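Local coordinates for protein NAD(P)H dehydrogenase (quinone) (Mycobacterium tuberculosis, PDB 1XDI) that uses NADH or NADPH to reduce quinones such as menadione, with one bound FAD per subunit, and may contribute to virulence, at residues L218-L229 with T358-Q369; V304-A315 with Q331-A339. All coordinates share one frame; numbering follows the deposited sequence.

Contact 1: L218-L229 with T358-Q369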
loop_
_atom_site.group_PDB
_atom_site.type_symbol
_atom_site.label_atom_id
_atom_site.label_comp_id
_atom_site.label_asym_id
_atom_site.label_seq_id
_atom_site.Cartn_x
_atom_site.Cartn_y
_atom_site.Cartn_z
ATOM N N LEU A 218 -33.451 -15.137 -14.525
ATOM C CA LEU A 218 -32.148 -14.974 -13.882
ATOM C C LEU A 218 -32.297 -14.032 -12.710
ATOM O O LEU A 218 -32.175 -12.823 -12.873
ATOM C CB LEU A 218 -31.155 -14.352 -14.864
ATOM C CG LEU A 218 -29.644 -14.261 -14.639
ATOM C CD1 LEU A 218 -29.173 -12.872 -14.995
ATOM C CD2 LEU A 218 -29.299 -14.619 -13.232
ATOM N N PRO A 219 -32.609 -14.552 -11.521
ATOM C CA PRO A 219 -32.724 -13.598 -10.427
ATOM C C PRO A 219 -31.291 -13.198 -10.241
ATOM O O PRO A 219 -30.411 -14.023 -10.418
ATOM C CB PRO A 219 -33.246 -14.452 -9.280
ATOM C CG PRO A 219 -32.632 -15.732 -9.522
ATOM C CD PRO A 219 -32.733 -15.929 -11.028
ATOM N N TYR A 220 -31.044 -11.944 -9.900
ATOM C CA TYR A 220 -29.680 -11.480 -9.746
ATOM C C TYR A 220 -29.543 -10.370 -8.714
ATOM O O TYR A 220 -30.372 -9.507 -8.624
ATOM C CB TYR A 220 -29.146 -11.042 -11.117
ATOM C CG TYR A 220 -27.643 -10.866 -11.124
ATOM C CD1 TYR A 220 -26.785 -11.969 -10.939
ATOM C CD2 TYR A 220 -27.083 -9.580 -11.138
ATOM C CE1 TYR A 220 -25.434 -11.790 -10.744
ATOM C CE2 TYR A 220 -25.723 -9.386 -10.948
ATOM C CZ TYR A 220 -24.903 -10.485 -10.740
ATOM O OH TYR A 220 -23.586 -10.243 -10.467
ATOM N N GLU A 221 -28.472 -10.401 -7.938
ATOM C CA GLU A 221 -28.251 -9.414 -6.868
ATOM C C GLU A 221 -28.382 -7.948 -7.250
ATOM O O GLU A 221 -29.124 -7.205 -6.633
ATOM C CB GLU A 221 -26.873 -9.635 -6.185
ATOM C CG GLU A 221 -26.820 -9.291 -4.665
ATOM C CD GLU A 221 -25.844 -10.236 -3.855
ATOM O OE1 GLU A 221 -24.615 -10.360 -4.198
ATOM O OE2 GLU A 221 -26.315 -10.858 -2.857
ATOM N N ASP A 222 -27.638 -7.518 -8.244
ATOM C CA ASP A 222 -27.714 -6.127 -8.639
ATOM C C ASP A 222 -28.925 -5.866 -9.533
ATOM O O ASP A 222 -29.056 -6.441 -10.622
ATOM C CB ASP A 222 -26.437 -5.745 -9.348
ATOM C CG ASP A 222 -26.380 -4.325 -9.601
ATOM O OD1 ASP A 222 -26.881 -3.929 -10.686
ATOM O OD2 ASP A 222 -25.856 -3.635 -8.677
ATOM N N ALA A 223 -29.800 -4.979 -9.067
ATOM C CA ALA A 223 -31.037 -4.655 -9.775
ATOM C C ALA A 223 -30.839 -4.205 -11.206
ATOM O O ALA A 223 -31.426 -4.770 -12.136
ATOM C CB ALA A 223 -31.812 -3.593 -9.011
ATOM N N ASP A 224 -30.030 -3.177 -11.391
ATOM C CA ASP A 224 -29.764 -2.666 -12.729
ATOM C C ASP A 224 -29.307 -3.750 -13.759
ATOM O O ASP A 224 -29.733 -3.716 -14.941
ATOM C CB ASP A 224 -28.755 -1.511 -12.611
ATOM C CG ASP A 224 -29.306 -0.332 -11.762
ATOM O OD1 ASP A 224 -30.127 0.434 -12.300
ATOM O OD2 ASP A 224 -28.935 -0.193 -10.565
ATOM N N ALA A 225 -28.476 -4.713 -13.325
ATOM C CA ALA A 225 -28.034 -5.770 -14.245
ATOM C C ALA A 225 -29.229 -6.637 -14.621
ATOM O O ALA A 225 -29.491 -6.896 -15.805
ATOM C CB ALA A 225 -26.969 -6.638 -13.606
ATOM N N ALA A 226 -29.939 -7.057 -13.569
ATOM C CA ALA A 226 -31.116 -7.919 -13.638
ATOM C C ALA A 226 -32.062 -7.455 -14.737
ATOM O O ALA A 226 -32.530 -8.243 -15.617
ATOM C CB ALA A 226 -31.828 -7.899 -12.305
ATOM N N LEU A 227 -32.327 -6.160 -14.690
ATOM C CA LEU A 227 -33.204 -5.531 -15.649
ATOM C C LEU A 227 -32.690 -5.669 -17.052
ATOM O O LEU A 227 -33.444 -6.042 -17.946
ATOM C CB LEU A 227 -33.335 -4.061 -15.315
ATOM C CG LEU A 227 -34.758 -3.557 -15.333
ATOM C CD1 LEU A 227 -34.738 -2.064 -15.017
ATOM C CD2 LEU A 227 -35.336 -3.835 -16.694
ATOM N N VAL A 228 -31.411 -5.368 -17.240
ATOM C CA VAL A 228 -30.807 -5.468 -18.561
ATOM C C VAL A 228 -31.148 -6.847 -19.123
ATOM O O VAL A 228 -31.516 -6.981 -20.283
ATOM C CB VAL A 228 -29.217 -5.312 -18.524
ATOM C CG1 VAL A 228 -28.620 -5.634 -19.888
ATOM C CG2 VAL A 228 -28.805 -3.915 -18.150
ATOM N N LEU A 229 -31.040 -7.886 -18.301
ATOM C CA LEU A 229 -31.300 -9.196 -18.835
ATOM C C LEU A 229 -32.770 -9.529 -18.981
ATOM O O LEU A 229 -33.156 -10.141 -19.983
ATOM C CB LEU A 229 -30.516 -10.246 -18.044
ATOM C CG LEU A 229 -29.278 -10.633 -18.900
ATOM C CD1 LEU A 229 -28.243 -11.285 -18.012
ATOM C CD2 LEU A 229 -29.651 -11.604 -20.054
ATOM N N THR A 358 -24.318 -14.692 -19.968
ATOM C CA THR A 358 -25.444 -14.390 -20.867
ATOM C C THR A 358 -24.922 -13.472 -21.952
ATOM O O THR A 358 -23.707 -13.292 -22.081
ATOM C CB THR A 358 -26.505 -13.606 -20.119
ATOM O OG1 THR A 358 -25.897 -13.046 -18.956
ATOM C CG2 THR A 358 -27.646 -14.478 -19.680
ATOM N N ARG A 359 -25.814 -12.924 -22.772
ATOM C CA ARG A 359 -25.350 -11.923 -23.732
ATOM C C ARG A 359 -26.314 -10.775 -23.479
ATOM O O ARG A 359 -27.533 -10.884 -23.692
ATOM C CB ARG A 359 -25.361 -12.395 -25.199
ATOM C CG ARG A 359 -23.927 -12.830 -25.700
ATOM C CD ARG A 359 -23.864 -14.136 -26.586
ATOM N NE ARG A 359 -24.718 -15.172 -25.999
ATOM C CZ ARG A 359 -25.224 -16.205 -26.660
ATOM N NH1 ARG A 359 -24.938 -16.334 -27.955
ATOM N NH2 ARG A 359 -26.036 -17.079 -26.042
ATOM N N PRO A 360 -25.798 -9.698 -22.859
ATOM C CA PRO A 360 -24.416 -9.510 -22.395
ATOM C C PRO A 360 -24.046 -10.255 -21.122
ATOM O O PRO A 360 -24.901 -10.807 -20.435
ATOM C CB PRO A 360 -24.344 -8.017 -22.147
ATOM C CG PRO A 360 -25.784 -7.685 -21.732
ATOM C CD PRO A 360 -26.546 -8.427 -22.774
ATOM N N GLU A 361 -22.746 -10.231 -20.813
ATOM C CA GLU A 361 -22.193 -10.831 -19.619
ATOM C C GLU A 361 -22.460 -9.889 -18.423
ATOM O O GLU A 361 -22.649 -8.673 -18.563
ATOM C CB GLU A 361 -20.676 -11.030 -19.794
ATOM C CG GLU A 361 -20.239 -12.247 -20.638
ATOM C CD GLU A 361 -18.697 -12.407 -20.788
ATOM O OE1 GLU A 361 -17.939 -11.827 -19.969
ATOM O OE2 GLU A 361 -18.244 -13.133 -21.712
ATOM N N ILE A 362 -22.487 -10.469 -17.237
ATOM C CA ILE A 362 -22.647 -9.721 -16.023
ATOM C C ILE A 362 -21.629 -10.245 -15.020
ATOM O O ILE A 362 -21.587 -11.436 -14.749
ATOM C CB ILE A 362 -24.016 -9.930 -15.465
ATOM C CG1 ILE A 362 -25.016 -9.801 -16.602
ATOM C CG2 ILE A 362 -24.279 -8.923 -14.327
ATOM C CD1 ILE A 362 -26.429 -9.668 -16.135
ATOM N N ALA A 363 -20.782 -9.357 -14.509
ATOM C CA ALA A 363 -19.782 -9.711 -13.491
ATOM C C ALA A 363 -19.898 -8.714 -12.334
ATOM O O ALA A 363 -20.220 -7.536 -12.534
ATOM C CB ALA A 363 -18.346 -9.661 -14.082
ATOM N N ALA A 364 -19.637 -9.202 -11.128
ATOM C CA ALA A 364 -19.671 -8.357 -9.958
ATOM C C ALA A 364 -18.597 -8.795 -8.958
ATOM O O ALA A 364 -18.053 -9.906 -9.091
ATOM C CB ALA A 364 -20.975 -8.444 -9.346
ATOM N N VAL A 365 -18.285 -7.923 -7.981
ATOM C CA VAL A 365 -17.296 -8.198 -6.915
ATOM C C VAL A 365 -17.564 -7.264 -5.741
ATOM O O VAL A 365 -17.876 -6.081 -5.939
ATOM C CB VAL A 365 -15.823 -7.839 -7.259
ATOM C CG1 VAL A 365 -14.903 -8.870 -6.685
ATOM C CG2 VAL A 365 -15.642 -7.589 -8.727
ATOM N N GLY A 366 -17.381 -7.787 -4.533
ATOM C CA GLY A 366 -17.541 -6.984 -3.345
ATOM C C GLY A 366 -18.949 -6.656 -2.894
ATOM O O GLY A 366 -19.923 -7.264 -3.341
ATOM N N VAL A 367 -19.053 -5.639 -2.039
ATOM C CA VAL A 367 -20.334 -5.287 -1.480
ATOM C C VAL A 367 -21.404 -5.070 -2.513
ATOM O O VAL A 367 -21.174 -4.373 -3.470
ATOM C CB VAL A 367 -20.252 -4.010 -0.608
ATOM C CG1 VAL A 367 -21.592 -3.759 0.073
ATOM C CG2 VAL A 367 -19.179 -4.158 0.460
ATOM N N PRO A 368 -22.584 -5.675 -2.348
ATOM C CA PRO A 368 -23.621 -5.436 -3.357
ATOM C C PRO A 368 -24.195 -4.032 -3.210
ATOM O O PRO A 368 -24.110 -3.463 -2.133
ATOM C CB PRO A 368 -24.661 -6.505 -3.045
ATOM C CG PRO A 368 -23.831 -7.632 -2.518
ATOM C CD PRO A 368 -22.834 -6.929 -1.623
ATOM N N GLN A 369 -24.777 -3.447 -4.262
ATOM C CA GLN A 369 -25.357 -2.126 -4.037
ATOM C C GLN A 369 -26.475 -2.301 -3.009
ATOM O O GLN A 369 -26.706 -1.376 -2.225
ATOM C CB GLN A 369 -25.920 -1.433 -5.296
ATOM C CG GLN A 369 -25.830 0.085 -5.095
ATOM C CD GLN A 369 -26.325 0.941 -6.235
ATOM O OE1 GLN A 369 -25.936 0.772 -7.391
ATOM N NE2 GLN A 369 -27.172 1.904 -5.900
#
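Ile362 meets Leu218, Tyr220, Ala225 and Leu229. Its CG2 methyl packs against the methyl of Ala225, with Ala225 CB 3.6 Å from Ile362 CG2. The same methyl also touches the Tyr220 ring, where Tyr220 CE2 lies 3.7 Å from Ile362 CG2. Tyr220 and Ile362 run past each other in opposite directions. The Tyr220 ring swings anti to the backbone N (chi1 -166°), which carries its hydroxyl along the strand to Ala364. There Tyr220 OH sits 3.4 Å from Ala364 CB. Leu218 adds a looser contact to the CD1 end of Ile362.

Further along the helix, Val228 and Leu229 cover the start of 358-369. Val228 CG1 rests on the Pro360 ring, 4.0 Å from Pro360 CG. Pro360 follows a cis peptide bond. Leu229 and Thr358 reach toward each other tip to tip, and Leu229 CD2 lies 3.5 Å from Thr358 CG2. Before the helix, Glu221 lays its carboxylate by the Pro368 ring, with Glu221 OE1 3.3 Å from Pro368 CG.

These contacts join two domains. Helix 223-235 links parallel strands 208-211 and 239-241, in a domain whose strand 185-188 leads into a GxGxxG-like turn, consistent with the pyridine nucleotide-binding domain of this family. Strand 361-366 belongs to the antiparallel sheet of the dimerisation domain.

Polar groups matter mainly at the helix start, and no hydrogen bond crosses between the segments. Asp222 caps the helix, its OD1 accepting from Ala225 N at 3.2 Å through the anti lone pair. Its other oxygen, OD2, forms a salt bridge to Lys403, as does Asp224 OD2. Lys403 therefore ties the helix start to a strand of the dimerisation sheet. In the loop before the strand, Thr358 OG1 donates to Pro360 O at 2.9 Å.

Contact 2: V304-A315 with Q331-A339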
loop_
_atom_site.group_PDB
_atom_site.type_symbol
_atom_site.label_atom_id
_atom_site.label_comp_id
_atom_site.label_asym_id
_atom_site.label_seq_id
_atom_site.Cartn_x
_atom_site.Cartn_y
_atom_site.Cartn_z
ATOM N N VAL A 304 -9.389 -21.601 5.902
ATOM C CA VAL A 304 -8.054 -22.049 5.566
ATOM C C VAL A 304 -8.122 -23.474 4.960
ATOM O O VAL A 304 -7.143 -24.200 4.819
ATOM C CB VAL A 304 -7.151 -21.805 6.826
ATOM C CG1 VAL A 304 -6.010 -22.804 6.998
ATOM C CG2 VAL A 304 -6.568 -20.423 6.659
ATOM N N SER A 305 -9.335 -23.808 4.520
ATOM C CA SER A 305 -9.671 -25.077 3.859
ATOM C C SER A 305 -9.557 -26.345 4.663
ATOM O O SER A 305 -9.532 -27.436 4.082
ATOM C CB SER A 305 -8.860 -25.241 2.578
ATOM O OG SER A 305 -9.143 -24.181 1.672
ATOM N N ARG A 306 -9.498 -26.262 5.989
ATOM C CA ARG A 306 -9.409 -27.534 6.661
ATOM C C ARG A 306 -10.647 -28.047 7.340
ATOM O O ARG A 306 -11.510 -27.288 7.771
ATOM C CB ARG A 306 -8.213 -27.581 7.602
ATOM C CG ARG A 306 -8.246 -26.638 8.611
ATOM C CD ARG A 306 -6.895 -26.389 9.144
ATOM N NE ARG A 306 -7.204 -25.285 9.991
ATOM C CZ ARG A 306 -6.655 -25.034 11.148
ATOM N NH1 ARG A 306 -5.693 -25.842 11.607
ATOM N NH2 ARG A 306 -7.139 -24.012 11.853
ATOM N N THR A 307 -10.742 -29.368 7.334
ATOM C CA THR A 307 -11.858 -30.034 7.944
ATOM C C THR A 307 -11.578 -30.113 9.448
ATOM O O THR A 307 -10.534 -29.692 9.948
ATOM C CB THR A 307 -12.027 -31.452 7.405
ATOM O OG1 THR A 307 -10.889 -32.229 7.780
ATOM C CG2 THR A 307 -12.107 -31.442 5.905
ATOM N N LEU A 308 -12.536 -30.677 10.152
ATOM C CA LEU A 308 -12.500 -30.822 11.589
ATOM C C LEU A 308 -11.508 -31.922 12.020
ATOM O O LEU A 308 -11.154 -32.030 13.204
ATOM C CB LEU A 308 -13.937 -31.111 12.054
ATOM C CG LEU A 308 -15.032 -30.440 11.160
ATOM C CD1 LEU A 308 -15.020 -30.885 9.594
ATOM C CD2 LEU A 308 -16.410 -30.774 11.802
ATOM N N ALA A 309 -11.057 -32.732 11.059
ATOM C CA ALA A 309 -10.086 -33.795 11.310
ATOM C C ALA A 309 -8.667 -33.293 10.916
ATOM O O ALA A 309 -8.461 -32.735 9.844
ATOM C CB ALA A 309 -10.470 -35.006 10.506
ATOM N N THR A 310 -7.675 -33.484 11.766
ATOM C CA THR A 310 -6.348 -32.976 11.429
ATOM C C THR A 310 -5.716 -33.629 10.220
ATOM O O THR A 310 -6.072 -34.738 9.871
ATOM C CB THR A 310 -5.445 -33.091 12.580
ATOM O OG1 THR A 310 -5.474 -34.449 13.034
ATOM C CG2 THR A 310 -5.913 -32.063 13.706
ATOM N N GLY A 311 -4.787 -32.939 9.563
ATOM C CA GLY A 311 -4.230 -33.472 8.338
ATOM C C GLY A 311 -5.299 -33.519 7.229
ATOM O O GLY A 311 -4.945 -33.694 6.049
ATOM N N ILE A 312 -6.593 -33.378 7.551
ATOM C CA ILE A 312 -7.606 -33.444 6.488
ATOM C C ILE A 312 -8.255 -32.112 6.011
ATOM O O ILE A 312 -8.986 -31.430 6.768
ATOM C CB ILE A 312 -8.753 -34.502 6.843
ATOM C CG1 ILE A 312 -8.146 -35.890 7.080
ATOM C CG2 ILE A 312 -9.718 -34.654 5.694
ATOM C CD1 ILE A 312 -9.159 -37.073 7.144
ATOM N N TYR A 313 -7.984 -31.780 4.743
ATOM C CA TYR A 313 -8.491 -30.570 4.069
ATOM C C TYR A 313 -9.525 -30.870 2.947
ATOM O O TYR A 313 -9.536 -31.940 2.361
ATOM C CB TYR A 313 -7.346 -29.803 3.389
ATOM C CG TYR A 313 -6.282 -29.222 4.293
ATOM C CD1 TYR A 313 -5.259 -30.026 4.853
ATOM C CD2 TYR A 313 -6.304 -27.864 4.613
ATOM C CE1 TYR A 313 -4.302 -29.472 5.696
ATOM C CE2 TYR A 313 -5.358 -27.306 5.476
ATOM C CZ TYR A 313 -4.369 -28.106 6.002
ATOM O OH TYR A 313 -3.439 -27.502 6.787
ATOM N N ALA A 314 -10.380 -29.902 2.631
ATOM C CA ALA A 314 -11.321 -30.078 1.525
ATOM C C ALA A 314 -11.339 -28.743 0.807
ATOM O O ALA A 314 -10.858 -27.780 1.365
ATOM C CB ALA A 314 -12.700 -30.427 2.031
ATOM N N ALA A 315 -11.878 -28.693 -0.412
ATOM C CA ALA A 315 -11.941 -27.481 -1.205
ATOM C C ALA A 315 -12.792 -27.822 -2.375
ATOM O O ALA A 315 -12.886 -28.988 -2.705
ATOM C CB ALA A 315 -10.615 -27.134 -1.675
ATOM N N GLN A 331 -9.372 -22.611 -3.095
ATOM C CA GLN A 331 -9.476 -23.373 -1.881
ATOM C C GLN A 331 -8.409 -24.457 -1.818
ATOM O O GLN A 331 -7.846 -24.731 -0.734
ATOM C CB GLN A 331 -10.881 -23.934 -1.705
ATOM C CG GLN A 331 -11.841 -22.964 -1.095
ATOM C CD GLN A 331 -13.093 -23.637 -0.662
ATOM O OE1 GLN A 331 -13.833 -24.239 -1.475
ATOM N NE2 GLN A 331 -13.364 -23.563 0.634
ATOM N N GLY A 332 -8.109 -25.061 -2.970
ATOM C CA GLY A 332 -7.099 -26.095 -2.953
ATOM C C GLY A 332 -5.746 -25.454 -2.779
ATOM O O GLY A 332 -4.863 -25.950 -2.058
ATOM N N ARG A 333 -5.591 -24.328 -3.460
ATOM C CA ARG A 333 -4.334 -23.545 -3.427
ATOM C C ARG A 333 -4.016 -23.147 -1.927
ATOM O O ARG A 333 -2.933 -23.443 -1.401
ATOM C CB ARG A 333 -4.520 -22.306 -4.360
ATOM C CG ARG A 333 -3.319 -21.832 -5.201
ATOM C CD ARG A 333 -3.617 -21.699 -6.755
ATOM N NE ARG A 333 -4.746 -20.825 -7.068
ATOM C CZ ARG A 333 -5.327 -20.739 -8.265
ATOM N NH1 ARG A 333 -4.880 -21.459 -9.279
ATOM N NH2 ARG A 333 -6.402 -19.986 -8.430
ATOM N N ILE A 334 -4.985 -22.531 -1.240
ATOM C CA ILE A 334 -4.822 -22.114 0.149
ATOM C C ILE A 334 -4.636 -23.320 1.072
ATOM O O ILE A 334 -4.002 -23.180 2.087
ATOM C CB ILE A 334 -6.026 -21.235 0.588
ATOM C CG1 ILE A 334 -5.963 -19.921 -0.136
ATOM C CG2 ILE A 334 -6.001 -20.893 2.006
ATOM C CD1 ILE A 334 -7.284 -19.358 -0.307
ATOM N N ALA A 335 -5.145 -24.503 0.730
ATOM C CA ALA A 335 -4.944 -25.705 1.572
ATOM C C ALA A 335 -3.543 -26.251 1.378
ATOM O O ALA A 335 -3.019 -26.941 2.231
ATOM C CB ALA A 335 -5.946 -26.812 1.262
ATOM N N MET A 336 -2.925 -25.962 0.250
ATOM C CA MET A 336 -1.592 -26.439 0.107
ATOM C C MET A 336 -0.723 -25.467 0.825
ATOM O O MET A 336 0.230 -25.879 1.480
ATOM C CB MET A 336 -1.216 -26.552 -1.355
ATOM C CG MET A 336 -1.990 -27.689 -2.042
ATOM S SD MET A 336 -1.647 -29.264 -1.254
ATOM C CE MET A 336 -3.050 -29.505 -0.100
ATOM N N TYR A 337 -1.056 -24.177 0.740
ATOM C CA TYR A 337 -0.236 -23.163 1.410
ATOM C C TYR A 337 -0.235 -23.354 2.943
ATOM O O TYR A 337 0.800 -23.214 3.620
ATOM C CB TYR A 337 -0.686 -21.716 1.045
ATOM C CG TYR A 337 -0.533 -21.270 -0.435
ATOM C CD1 TYR A 337 0.520 -21.731 -1.224
ATOM C CD2 TYR A 337 -1.505 -20.434 -1.050
ATOM C CE1 TYR A 337 0.594 -21.391 -2.569
ATOM C CE2 TYR A 337 -1.434 -20.096 -2.399
ATOM C CZ TYR A 337 -0.383 -20.582 -3.156
ATOM O OH TYR A 337 -0.291 -20.296 -4.511
ATOM N N HIS A 338 -1.393 -23.687 3.498
ATOM C CA HIS A 338 -1.440 -23.870 4.924
ATOM C C HIS A 338 -0.702 -25.148 5.323
ATOM O O HIS A 338 0.054 -25.148 6.291
ATOM C CB HIS A 338 -2.874 -23.881 5.441
ATOM C CG HIS A 338 -2.954 -23.914 6.934
ATOM N ND1 HIS A 338 -3.015 -25.092 7.645
ATOM C CD2 HIS A 338 -2.883 -22.927 7.856
ATOM C CE1 HIS A 338 -2.978 -24.830 8.939
ATOM N NE2 HIS A 338 -2.895 -23.527 9.096
ATOM N N ALA A 339 -0.884 -26.240 4.592
ATOM C CA ALA A 339 -0.154 -27.478 4.949
ATOM C C ALA A 339 1.341 -27.442 4.695
ATOM O O ALA A 339 2.056 -28.157 5.334
ATOM C CB ALA A 339 -0.743 -28.711 4.258
#
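Strand 312-314 is an edge strand of the parallel sheet of the FAD-binding Rossmann-type domain, and helix 325-339 packs beside it, where Tyr313 meets His338. The short strand and helix segments run nearly antiparallel, at 157°, with their axes 8.8 Å apart at closest approach. Tyr313 OH and His338 ND1 share a hydrogen bond of 2.6 Å, and either could be the donor. With chi1 at -174°, the His338 ring points away from its own amide and ND1 reaches the hydroxyl. The bond lies at the edge of both rings, whose planes are 54° apart. Val304 CG1 covers one His338 face in a CH-pi contact, 3.5 Å from the ring centroid. Ala335 CB packs 3.5 Å from Tyr313 CD2. Ser305 OG donates to Gln331 O at 2.8 Å. Ala335 N reaches that oxygen from the opposite face of its plane. Ala315, about 6 Å by side chain from the bound FAD, packs its CB on Gln331 CB.

His338 NE2 bonds to His338 O of a second subunit, and the two His338 rings stack across the interface. Strand 312-314 pairs with strand 147-150, while Met336 of the helix packs on helix 12-24.

In the fold
The two contacts lie in different parts of one chain. Their centres are 32 Å apart, and their nearest atoms are about 14 Å apart. They share no sheet or helix. Along the chain, contact 2 is nested inside the loop that contact 1 closes. After helix 223-235 the chain adds strands 239-241 and 270-273 to the second parallel sheet, then returns to the FAD-binding sheet with strand 312-314. It runs through helix 325-339 and then enters the dimerisation domain. Contact 1 joins that last domain to the probable nucleotide-binding domain. Contact 2 packs within the FAD domain. Contact 1 touches no other chain, while contact 2 is part of the interface with a second subunit of the homotetramer.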